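Local coordinates for uncharacterized protein POB3N (Chaetomium thermophilum var. thermophilum, PDB 4KHB) that is the N-terminal part of a FACT complex subunit, a heterodimer partner of Spt16 and probably a histone chaperone component that reorganizes nucleosomes during transcription, replication and repair, at residues C24-N29 against K88-W93; L44-I49 against N92-N97; A52-A57 against T96-K101; R68-I73 against G116-T121. One frame throughout, in Å; residues are numbered along the deposited sequence.

Contact 1 (C24-N29 against K88-W93); sequences CRFAEN and KIFKNW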
# COMPACT_ATOMS: atom_id res chain seq x y z
N CYS H 24 -8.06 7.81 19.83
CA CYS H 24 -8.59 8.68 18.80
C CYS H 24 -9.91 9.32 19.21
O CYS H 24 -10.89 8.61 19.46
CB CYS H 24 -8.77 7.90 17.49
SG CYS H 24 -9.13 8.93 16.05
N ARG H 25 -9.94 10.64 19.30
CA ARG H 25 -11.14 11.37 19.71
C ARG H 25 -11.69 12.26 18.61
O ARG H 25 -10.95 13.06 18.03
CB ARG H 25 -10.87 12.19 20.97
CG ARG H 25 -10.91 11.34 22.23
CD ARG H 25 -9.82 11.66 23.24
NE ARG H 25 -10.34 11.53 24.60
CZ ARG H 25 -9.58 11.47 25.69
NH1 ARG H 25 -8.26 11.49 25.58
NH2 ARG H 25 -10.14 11.35 26.89
N PHE H 26 -12.97 12.08 18.31
CA PHE H 26 -13.64 12.91 17.32
C PHE H 26 -14.55 13.95 18.01
O PHE H 26 -15.28 13.62 18.95
CB PHE H 26 -14.44 12.05 16.36
CG PHE H 26 -13.59 11.19 15.46
CD1 PHE H 26 -13.09 11.69 14.27
CD2 PHE H 26 -13.28 9.88 15.82
CE1 PHE H 26 -12.31 10.91 13.44
CE2 PHE H 26 -12.49 9.09 14.99
CZ PHE H 26 -12.01 9.61 13.80
N ALA H 27 -14.47 15.20 17.55
CA ALA H 27 -15.33 16.28 18.03
C ALA H 27 -15.81 17.10 16.84
O ALA H 27 -15.34 16.90 15.72
CB ALA H 27 -14.60 17.17 19.01
N GLU H 28 -16.74 18.02 17.09
CA GLU H 28 -17.26 18.91 16.06
C GLU H 28 -16.20 19.72 15.32
O GLU H 28 -16.34 20.00 14.13
CB GLU H 28 -18.33 19.84 16.65
CG GLU H 28 -19.74 19.54 16.17
CD GLU H 28 -20.79 20.40 16.85
OE1 GLU H 28 -20.42 21.25 17.69
OE2 GLU H 28 -21.99 20.23 16.55
N ASN H 29 -15.14 20.12 16.03
CA ASN H 29 -14.14 21.01 15.44
C ASN H 29 -12.95 20.29 14.80
O ASN H 29 -12.07 20.94 14.23
CB ASN H 29 -13.63 22.02 16.48
CG ASN H 29 -12.92 21.36 17.65
OD1 ASN H 29 -13.36 20.34 18.16
ND2 ASN H 29 -11.81 21.96 18.07
N LYS H 88 -21.58 8.38 10.92
CA LYS H 88 -22.38 9.45 11.51
C LYS H 88 -21.52 10.67 11.86
O LYS H 88 -21.93 11.81 11.64
CB LYS H 88 -23.11 8.97 12.77
CG LYS H 88 -24.41 9.72 13.02
CD LYS H 88 -25.18 9.17 14.21
CE LYS H 88 -26.51 9.91 14.37
NZ LYS H 88 -27.38 9.29 15.40
N ILE H 89 -20.34 10.41 12.42
CA ILE H 89 -19.39 11.47 12.76
C ILE H 89 -19.03 12.32 11.55
O ILE H 89 -19.16 13.54 11.59
CB ILE H 89 -18.10 10.87 13.37
CG1 ILE H 89 -18.37 10.25 14.73
CG2 ILE H 89 -17.02 11.94 13.47
CD1 ILE H 89 -17.21 9.42 15.25
N PHE H 90 -18.57 11.67 10.49
CA PHE H 90 -18.13 12.37 9.29
C PHE H 90 -19.27 13.10 8.57
O PHE H 90 -19.07 14.17 8.00
CB PHE H 90 -17.40 11.42 8.33
CG PHE H 90 -15.95 11.22 8.68
CD1 PHE H 90 -15.56 10.24 9.58
CD2 PHE H 90 -14.97 12.04 8.12
CE1 PHE H 90 -14.23 10.06 9.90
CE2 PHE H 90 -13.64 11.87 8.44
CZ PHE H 90 -13.26 10.88 9.33
N LYS H 91 -20.47 12.52 8.59
CA LYS H 91 -21.62 13.14 7.94
C LYS H 91 -22.16 14.33 8.74
O LYS H 91 -22.33 15.42 8.19
CB LYS H 91 -22.73 12.12 7.69
CG LYS H 91 -23.96 12.71 6.99
CD LYS H 91 -25.02 11.65 6.70
CE LYS H 91 -25.75 11.23 7.97
NZ LYS H 91 -25.29 9.89 8.43
N ASN H 92 -22.41 14.11 10.02
CA ASN H 92 -23.02 15.15 10.86
C ASN H 92 -22.07 16.30 11.22
O ASN H 92 -22.50 17.45 11.32
CB ASN H 92 -23.60 14.54 12.15
CG ASN H 92 -24.76 13.61 11.88
OD1 ASN H 92 -25.32 13.58 10.79
ND2 ASN H 92 -25.15 12.85 12.90
N TRP H 93 -20.79 15.99 11.41
CA TRP H 93 -19.81 16.99 11.81
C TRP H 93 -18.96 17.53 10.66
O TRP H 93 -18.67 18.73 10.61
CB TRP H 93 -18.89 16.43 12.90
CG TRP H 93 -19.57 16.26 14.24
CD1 TRP H 93 -20.78 16.77 14.61
CD2 TRP H 93 -19.07 15.53 15.37
NE1 TRP H 93 -21.06 16.40 15.91
CE2 TRP H 93 -20.03 15.64 16.39
CE3 TRP H 93 -17.91 14.79 15.62
CZ2 TRP H 93 -19.87 15.04 17.65
CZ3 TRP H 93 -17.75 14.19 16.86
CH2 TRP H 93 -18.72 14.33 17.86
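Trp93 lays one face of its indole against the backbone and side chain at the end of strand 22-27. The CG methylene of Glu28 sits over the five-membered ring, 3.5 Å from its centroid and 22° off the normal, a CH-pi contact. Further along the same face, Ala27 C lies 3.3 Å above the ring plane, offset toward the rim, while Phe26 O comes to the edge, 3.3 Å from Trp93 CZ3. Phe26 CB reaches that edge too, in the plane of the indole. Phe26 also meets the helix: its CB is 3.9 Å from Ile89 CG2, and the two side chains cross at about a right angle. Farther out, the rings of Phe26 and Phe90 meet obliquely, CE1 to CE1 at 4.1 Å with planes 61° apart. Trp93 CG stands anti to its carbonyl carbon (chi1 -71°), beside the backbone N. Behind this shell Tyr94 packs on Phe26 and Ile89. The chemistry is therefore mainly apolar and aromatic: the C-terminal helix of a PH-like domain is held to the sheet by dispersion and CH-pi contacts.

Contact 2 (L44-I49 against N92-N97); sequences LDVSNI and NWYSTN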
# COMPACT_ATOMS: atom_id res chain seq x y z
N LEU H 44 -6.15 17.73 13.81
CA LEU H 44 -6.62 18.09 12.47
C LEU H 44 -7.92 18.87 12.57
O LEU H 44 -8.93 18.35 13.06
CB LEU H 44 -6.81 16.83 11.62
CG LEU H 44 -7.40 17.01 10.21
CD1 LEU H 44 -6.46 17.78 9.32
CD2 LEU H 44 -7.72 15.65 9.60
N ASP H 45 -7.90 20.11 12.10
CA ASP H 45 -9.06 20.99 12.19
C ASP H 45 -10.10 20.61 11.15
O ASP H 45 -9.75 20.17 10.05
CB ASP H 45 -8.62 22.45 12.02
CG ASP H 45 -9.71 23.44 12.39
OD1 ASP H 45 -9.86 23.73 13.59
OD2 ASP H 45 -10.41 23.92 11.47
N VAL H 46 -11.37 20.78 11.50
CA VAL H 46 -12.50 20.43 10.64
C VAL H 46 -12.43 21.13 9.27
O VAL H 46 -12.90 20.60 8.26
CB VAL H 46 -13.85 20.73 11.35
CG1 VAL H 46 -13.92 22.18 11.79
CG2 VAL H 46 -15.03 20.37 10.46
N SER H 47 -11.82 22.31 9.25
CA SER H 47 -11.70 23.09 8.03
C SER H 47 -10.81 22.43 6.97
O SER H 47 -10.93 22.74 5.78
CB SER H 47 -11.21 24.50 8.35
OG SER H 47 -9.92 24.47 8.93
N ASN H 48 -9.94 21.51 7.39
CA ASN H 48 -9.11 20.77 6.43
C ASN H 48 -9.53 19.31 6.28
O ASN H 48 -8.70 18.46 5.93
CB ASN H 48 -7.63 20.85 6.80
CG ASN H 48 -6.71 20.66 5.60
OD1 ASN H 48 -7.16 20.68 4.45
ND2 ASN H 48 -5.43 20.46 5.87
N ILE H 49 -10.79 19.00 6.55
CA ILE H 49 -11.29 17.65 6.32
C ILE H 49 -12.16 17.65 5.06
O ILE H 49 -13.29 18.14 5.07
CB ILE H 49 -12.08 17.11 7.54
CG1 ILE H 49 -11.16 16.98 8.76
CG2 ILE H 49 -12.72 15.77 7.22
CD1 ILE H 49 -11.84 16.46 10.01
N ASN H 92 -22.41 14.11 10.02
CA ASN H 92 -23.02 15.15 10.86
C ASN H 92 -22.07 16.30 11.22
O ASN H 92 -22.50 17.45 11.32
CB ASN H 92 -23.60 14.54 12.15
CG ASN H 92 -24.76 13.61 11.88
OD1 ASN H 92 -25.32 13.58 10.79
ND2 ASN H 92 -25.15 12.85 12.90
N TRP H 93 -20.79 15.99 11.41
CA TRP H 93 -19.81 16.99 11.81
C TRP H 93 -18.96 17.53 10.66
O TRP H 93 -18.67 18.73 10.61
CB TRP H 93 -18.89 16.43 12.90
CG TRP H 93 -19.57 16.26 14.24
CD1 TRP H 93 -20.78 16.77 14.61
CD2 TRP H 93 -19.07 15.53 15.37
NE1 TRP H 93 -21.06 16.40 15.91
CE2 TRP H 93 -20.03 15.64 16.39
CE3 TRP H 93 -17.91 14.79 15.62
CZ2 TRP H 93 -19.87 15.04 17.65
CZ3 TRP H 93 -17.75 14.19 16.86
CH2 TRP H 93 -18.72 14.33 17.86
N TYR H 94 -18.56 16.66 9.74
CA TYR H 94 -17.55 17.02 8.75
C TYR H 94 -18.11 17.21 7.34
O TYR H 94 -17.35 17.46 6.40
CB TYR H 94 -16.42 15.99 8.76
CG TYR H 94 -15.81 15.75 10.13
CD1 TYR H 94 -15.79 16.76 11.09
CD2 TYR H 94 -15.28 14.51 10.47
CE1 TYR H 94 -15.25 16.54 12.34
CE2 TYR H 94 -14.73 14.29 11.73
CZ TYR H 94 -14.72 15.31 12.66
OH TYR H 94 -14.19 15.10 13.91
N SER H 95 -19.43 17.08 7.19
CA SER H 95 -20.09 17.22 5.89
C SER H 95 -19.45 16.28 4.87
O SER H 95 -19.26 16.65 3.70
CB SER H 95 -20.04 18.67 5.39
OG SER H 95 -20.69 19.55 6.29
N THR H 96 -19.14 15.07 5.31
CA THR H 96 -18.43 14.11 4.46
C THR H 96 -19.05 12.72 4.53
O THR H 96 -19.41 12.24 5.61
CB THR H 96 -16.95 14.00 4.89
OG1 THR H 96 -16.35 15.30 4.91
CG2 THR H 96 -16.19 13.11 3.94
N ASN H 97 -19.17 12.07 3.38
CA ASN H 97 -19.59 10.68 3.33
C ASN H 97 -18.37 9.77 3.49
O ASN H 97 -17.40 9.89 2.74
CB ASN H 97 -20.32 10.37 2.01
CG ASN H 97 -21.64 11.12 1.89
OD1 ASN H 97 -22.40 11.21 2.86
ND2 ASN H 97 -21.93 11.64 0.70
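Val46 and Ile49 meet Tyr94 in a buried apolar contact of the PH-like fold, where the turn after strand 42-45 faces the loop between helix 83-92 and strand 98-100. The centrepiece is a CH-pi contact: Ile49 CD1 stands over the centre of the Tyr94 ring, 3.8 Å from the centroid and only 4° off the normal. An extended Ile49 chain carries the methyl there, CD1 being anti to CA (chi2 180°). Nearer the backbone, Ile49 CG2 also touches Tyr94 CB at 4.0 Å. Val46 approaches the same ring obliquely, its CG2 lying 3.7 Å from Tyr94 CD1. The phenol's polar end is satisfied beyond these segments, with Tyr94 OH bonded to Ala27 O, while Phe90 meets the ring in an edge-to-face pair. Both backbones turn tightly here. On the first, Asp45 OD2 accepts from Ser47 N at 3.1 Å, closing an Asx turn, and takes a second bond from Ser47 OG, so two donors grip one carboxylate oxygen. Across from it, the chain leaves the helix through Ser95, which has positive phi (54°), before Thr96 extends toward the next strand. Thr96 OG1 folds back on the backbone just before it, donating to Tyr94 O at 2.8 Å from above the carbonyl plane.

Contact 3 (A52-A57 against T96-K101); sequences AQWSRA and TNLENK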
# COMPACT_ATOMS: atom_id res chain seq x y z
N ALA H 52 -13.14 11.12 3.25
CA ALA H 52 -12.77 9.98 4.08
C ALA H 52 -13.10 8.64 3.43
O ALA H 52 -14.16 8.49 2.81
CB ALA H 52 -13.44 10.08 5.44
N GLN H 53 -12.20 7.68 3.58
CA GLN H 53 -12.40 6.35 3.01
C GLN H 53 -12.29 5.27 4.08
O GLN H 53 -11.47 5.37 5.00
CB GLN H 53 -11.39 6.07 1.89
CG GLN H 53 -11.51 6.99 0.68
CD GLN H 53 -10.41 6.76 -0.33
OE1 GLN H 53 -9.53 5.92 -0.13
NE2 GLN H 53 -10.45 7.50 -1.43
N TRP H 54 -13.11 4.23 3.95
CA TRP H 54 -13.12 3.12 4.89
C TRP H 54 -12.73 1.84 4.17
O TRP H 54 -13.34 1.48 3.16
CB TRP H 54 -14.53 3.00 5.47
CG TRP H 54 -14.81 1.75 6.24
CD1 TRP H 54 -15.41 0.61 5.77
CD2 TRP H 54 -14.53 1.51 7.62
NE1 TRP H 54 -15.51 -0.32 6.78
CE2 TRP H 54 -14.98 0.21 7.93
CE3 TRP H 54 -13.94 2.28 8.63
CZ2 TRP H 54 -14.85 -0.34 9.20
CZ3 TRP H 54 -13.82 1.73 9.90
CH2 TRP H 54 -14.27 0.44 10.17
N SER H 55 -11.71 1.14 4.68
CA SER H 55 -11.26 -0.10 4.07
C SER H 55 -10.46 -0.98 5.03
O SER H 55 -10.02 -0.53 6.10
CB SER H 55 -10.42 0.19 2.82
OG SER H 55 -9.18 0.78 3.16
N ARG H 56 -10.26 -2.24 4.65
CA ARG H 56 -9.51 -3.18 5.47
C ARG H 56 -8.01 -3.07 5.21
O ARG H 56 -7.57 -3.01 4.06
CB ARG H 56 -9.98 -4.61 5.20
CG ARG H 56 -9.25 -5.66 6.02
CD ARG H 56 -10.11 -6.15 7.18
NE ARG H 56 -9.55 -7.35 7.81
CZ ARG H 56 -10.16 -8.53 7.82
NH1 ARG H 56 -11.34 -8.68 7.24
NH2 ARG H 56 -9.58 -9.57 8.41
N ALA H 57 -7.23 -3.03 6.28
CA ALA H 57 -5.78 -2.92 6.17
C ALA H 57 -5.13 -3.79 7.24
O ALA H 57 -5.81 -4.53 7.95
CB ALA H 57 -5.32 -1.52 6.55
N THR H 96 -19.14 15.07 5.31
CA THR H 96 -18.43 14.11 4.46
C THR H 96 -19.05 12.72 4.53
O THR H 96 -19.41 12.24 5.61
CB THR H 96 -16.95 14.00 4.89
OG1 THR H 96 -16.35 15.30 4.91
CG2 THR H 96 -16.19 13.11 3.94
N ASN H 97 -19.17 12.07 3.38
CA ASN H 97 -19.59 10.68 3.33
C ASN H 97 -18.37 9.77 3.49
O ASN H 97 -17.40 9.89 2.74
CB ASN H 97 -20.32 10.37 2.01
CG ASN H 97 -21.64 11.12 1.89
OD1 ASN H 97 -22.40 11.21 2.86
ND2 ASN H 97 -21.93 11.64 0.70
N LEU H 98 -18.42 8.88 4.48
CA LEU H 98 -17.36 7.89 4.65
C LEU H 98 -17.51 6.81 3.59
O LEU H 98 -18.34 5.91 3.72
CB LEU H 98 -17.40 7.29 6.06
CG LEU H 98 -16.29 6.29 6.41
CD1 LEU H 98 -14.93 6.91 6.17
CD2 LEU H 98 -16.41 5.83 7.86
N GLU H 99 -16.71 6.91 2.54
CA GLU H 99 -16.84 6.02 1.39
C GLU H 99 -16.29 4.63 1.68
O GLU H 99 -15.16 4.48 2.15
CB GLU H 99 -16.13 6.63 0.18
CG GLU H 99 -16.01 5.71 -1.01
CD GLU H 99 -15.25 6.34 -2.16
OE1 GLU H 99 -14.68 7.44 -1.98
OE2 GLU H 99 -15.23 5.74 -3.26
N ASN H 100 -17.09 3.61 1.38
CA ASN H 100 -16.60 2.24 1.42
C ASN H 100 -15.76 1.98 0.19
O ASN H 100 -16.27 1.96 -0.94
CB ASN H 100 -17.77 1.25 1.50
CG ASN H 100 -17.32 -0.18 1.79
OD1 ASN H 100 -16.38 -0.68 1.17
ND2 ASN H 100 -18.00 -0.83 2.73
N LYS H 101 -14.46 1.77 0.39
CA LYS H 101 -13.52 1.67 -0.71
C LYS H 101 -12.81 0.33 -0.71
O LYS H 101 -11.75 0.18 -0.09
CB LYS H 101 -12.49 2.80 -0.61
CG LYS H 101 -11.68 3.04 -1.88
CD LYS H 101 -12.50 3.77 -2.94
CE LYS H 101 -11.60 4.57 -3.87
NZ LYS H 101 -12.38 5.25 -4.94
O HOH W 1 -15.80 11.42 1.26
O HOH W 2 -13.99 -1.59 2.36
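Ala52 O accepts from Glu99 N at 3.0 Å, the first of three backbone bonds that pair strand 51-56 with strand 98-100 in parallel. Next along, Trp54 N donates to Glu99 O at 2.7 Å, nearly along the C=O axis. Trp54 O then takes Lys101 N at 3.0 Å in an almost straight bond, with 176° at the hydrogen. Both peptide groups of Glu99 are thus used, and Trp54 pairs through its N-H and its carbonyl. Two waters extend the ladder: one receives a weak bond from Ala52 N and donates to Asn97 O, the other donates to both Trp54 O and Asn100 OD1. Gln53 CA adds a CA-H...O contact to Glu99 O.

On the helix-facing side, Leu98 CD1 presses on Ala52 CB at 3.6 Å, and Leu98 CG touches Trp54 CB; Leu86 of helix 83-92 covers both Trp54 and Leu98. Gln53 and Glu99 project from the reverse face, side by side, where Lys101 NZ makes a weak salt bridge to Glu99 OE2. Ser55 OG is satisfied by Arg43 of the SPT16D chain, which also bonds Arg56 O, so this strand reaches the heterodimer interface. Such a parallel edge strand, added after the helix beside an otherwise antiparallel sheet, gives this PH-like domain its mixed sheet.

Contact 4 (R68-I73 against G116-T121); sequences RTSGVI and GKAELT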
# COMPACT_ATOMS: atom_id res chain seq x y z
N ARG H 68 -8.27 19.01 2.66
CA ARG H 68 -8.65 19.96 1.61
C ARG H 68 -7.39 20.39 0.88
O ARG H 68 -7.38 20.54 -0.34
CB ARG H 68 -9.34 21.19 2.20
CG ARG H 68 -10.63 20.93 2.96
CD ARG H 68 -11.70 21.91 2.53
NE ARG H 68 -12.99 21.67 3.19
CZ ARG H 68 -14.11 21.37 2.55
NH1 ARG H 68 -14.12 21.27 1.22
NH2 ARG H 68 -15.23 21.18 3.23
N THR H 69 -6.33 20.60 1.66
CA THR H 69 -4.98 20.73 1.10
C THR H 69 -4.51 19.32 0.74
O THR H 69 -5.17 18.34 1.10
CB THR H 69 -4.01 21.36 2.12
OG1 THR H 69 -3.88 20.51 3.27
CG2 THR H 69 -4.52 22.73 2.56
N SER H 70 -3.38 19.19 0.06
CA SER H 70 -2.96 17.87 -0.39
C SER H 70 -2.35 17.08 0.77
O SER H 70 -1.34 17.49 1.34
CB SER H 70 -1.98 17.97 -1.56
OG SER H 70 -1.73 16.70 -2.12
N GLY H 71 -2.96 15.95 1.11
CA GLY H 71 -2.44 15.10 2.17
C GLY H 71 -3.39 14.00 2.61
O GLY H 71 -4.61 14.12 2.47
N VAL H 72 -2.83 12.92 3.15
CA VAL H 72 -3.63 11.82 3.69
C VAL H 72 -3.29 11.50 5.15
O VAL H 72 -2.12 11.46 5.53
CB VAL H 72 -3.52 10.53 2.84
CG1 VAL H 72 -4.25 10.70 1.52
CG2 VAL H 72 -2.07 10.16 2.60
N ILE H 73 -4.32 11.28 5.96
CA ILE H 73 -4.14 10.85 7.34
C ILE H 73 -4.70 9.44 7.47
O ILE H 73 -5.88 9.20 7.21
CB ILE H 73 -4.87 11.78 8.33
CG1 ILE H 73 -4.36 13.22 8.17
CG2 ILE H 73 -4.67 11.31 9.77
CD1 ILE H 73 -2.88 13.37 8.47
N GLY H 116 -3.59 11.40 -8.48
CA GLY H 116 -4.66 12.16 -7.87
C GLY H 116 -4.17 13.40 -7.15
O GLY H 116 -3.08 13.89 -7.42
N LYS H 117 -4.99 13.89 -6.24
CA LYS H 117 -4.71 15.11 -5.49
C LYS H 117 -3.60 14.94 -4.46
O LYS H 117 -2.74 15.82 -4.31
CB LYS H 117 -6.01 15.58 -4.82
CG LYS H 117 -5.88 16.83 -3.98
CD LYS H 117 -7.26 17.24 -3.49
CE LYS H 117 -7.21 18.49 -2.63
NZ LYS H 117 -8.56 18.90 -2.17
N ALA H 118 -3.62 13.82 -3.75
CA ALA H 118 -2.66 13.59 -2.67
C ALA H 118 -1.89 12.28 -2.82
O ALA H 118 -0.89 12.06 -2.13
CB ALA H 118 -3.35 13.63 -1.32
N GLU H 119 -2.34 11.41 -3.72
CA GLU H 119 -1.75 10.08 -3.84
C GLU H 119 -1.60 9.61 -5.28
O GLU H 119 -2.40 9.96 -6.15
CB GLU H 119 -2.59 9.04 -3.08
CG GLU H 119 -2.57 9.18 -1.56
CD GLU H 119 -3.32 8.06 -0.86
OE1 GLU H 119 -4.53 7.88 -1.14
OE2 GLU H 119 -2.70 7.35 -0.04
N LEU H 120 -0.57 8.80 -5.51
CA LEU H 120 -0.47 8.04 -6.74
C LEU H 120 -1.14 6.69 -6.51
O LEU H 120 -0.69 5.90 -5.67
CB LEU H 120 0.99 7.85 -7.15
CG LEU H 120 1.26 6.93 -8.35
CD1 LEU H 120 0.43 7.38 -9.54
CD2 LEU H 120 2.73 6.91 -8.71
N THR H 121 -2.22 6.42 -7.24
CA THR H 121 -3.00 5.20 -7.05
C THR H 121 -2.81 4.26 -8.23
O THR H 121 -2.83 4.70 -9.38
CB THR H 121 -4.50 5.53 -6.91
OG1 THR H 121 -4.71 6.37 -5.76
CG2 THR H 121 -5.32 4.26 -6.75
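Arg68 offers its carbonyl to the tip of Lys117, whose NZ donates to Arg68 O at 2.7 Å. All four side-chain torsions of the lysine lie near 180°, and this straight chain spans the gap to the turn before strand 72-78, carrying NZ to the carbonyl oxygen. Its ammonium meets the carbonyl tilted 33° from the plane of that group, with CE also close to the oxygen. Thr69 adds little across the contact, but its N-H bonds to Asn48 OD1, which ties this turn to the one after strand 42-45. Ser70 returns a bond in the other direction: OG, anti to its own backbone N, donates to Lys117 O at 2.6 Å. The same hydroxyl lies 3.3 Å from Ala118 CA. Gly71 follows, and its N comes to 3.4 Å from Ala118 CB, the methyl packing against the Gly71 backbone N and the Ser70 hydroxyl. Val72 then turns its CG1 to the Glu119 side chain, 3.7 Å from CD, the two crossing at about a right angle; the carboxylate itself has a salt bridge from Glu119 OE1 to Lys64. Lys117 thus donates through its ammonium and accepts through its carbonyl, and this small surface contact, two hydrogen bonds beside a patch of Ala118 and Val72, joins the first PH-like domain to the SSRP1-family region.

In the fold
Contacts 1, 2 and 3 all lie within the N-terminal PH-like domain, and contact 4 joins it to the SSRP1-family region that follows. The centres of contacts 1 and 2 are about 7 Å apart; they share Trp93 and touch through Asn29 and Val46. Contact 3 lies about 14 Å from each, where helix 83-92 leads through the 92-97 loop into strand 98-100. Contact 4 is about 21 Å from contact 1 but touches contact 2, and its strand 72-78 belongs to the mixed sheet of contact 3. The first three fasten the helix and its exit across both sheets; their second segments run in order from 88 to 101, and the segments of contact 4 alternate with theirs.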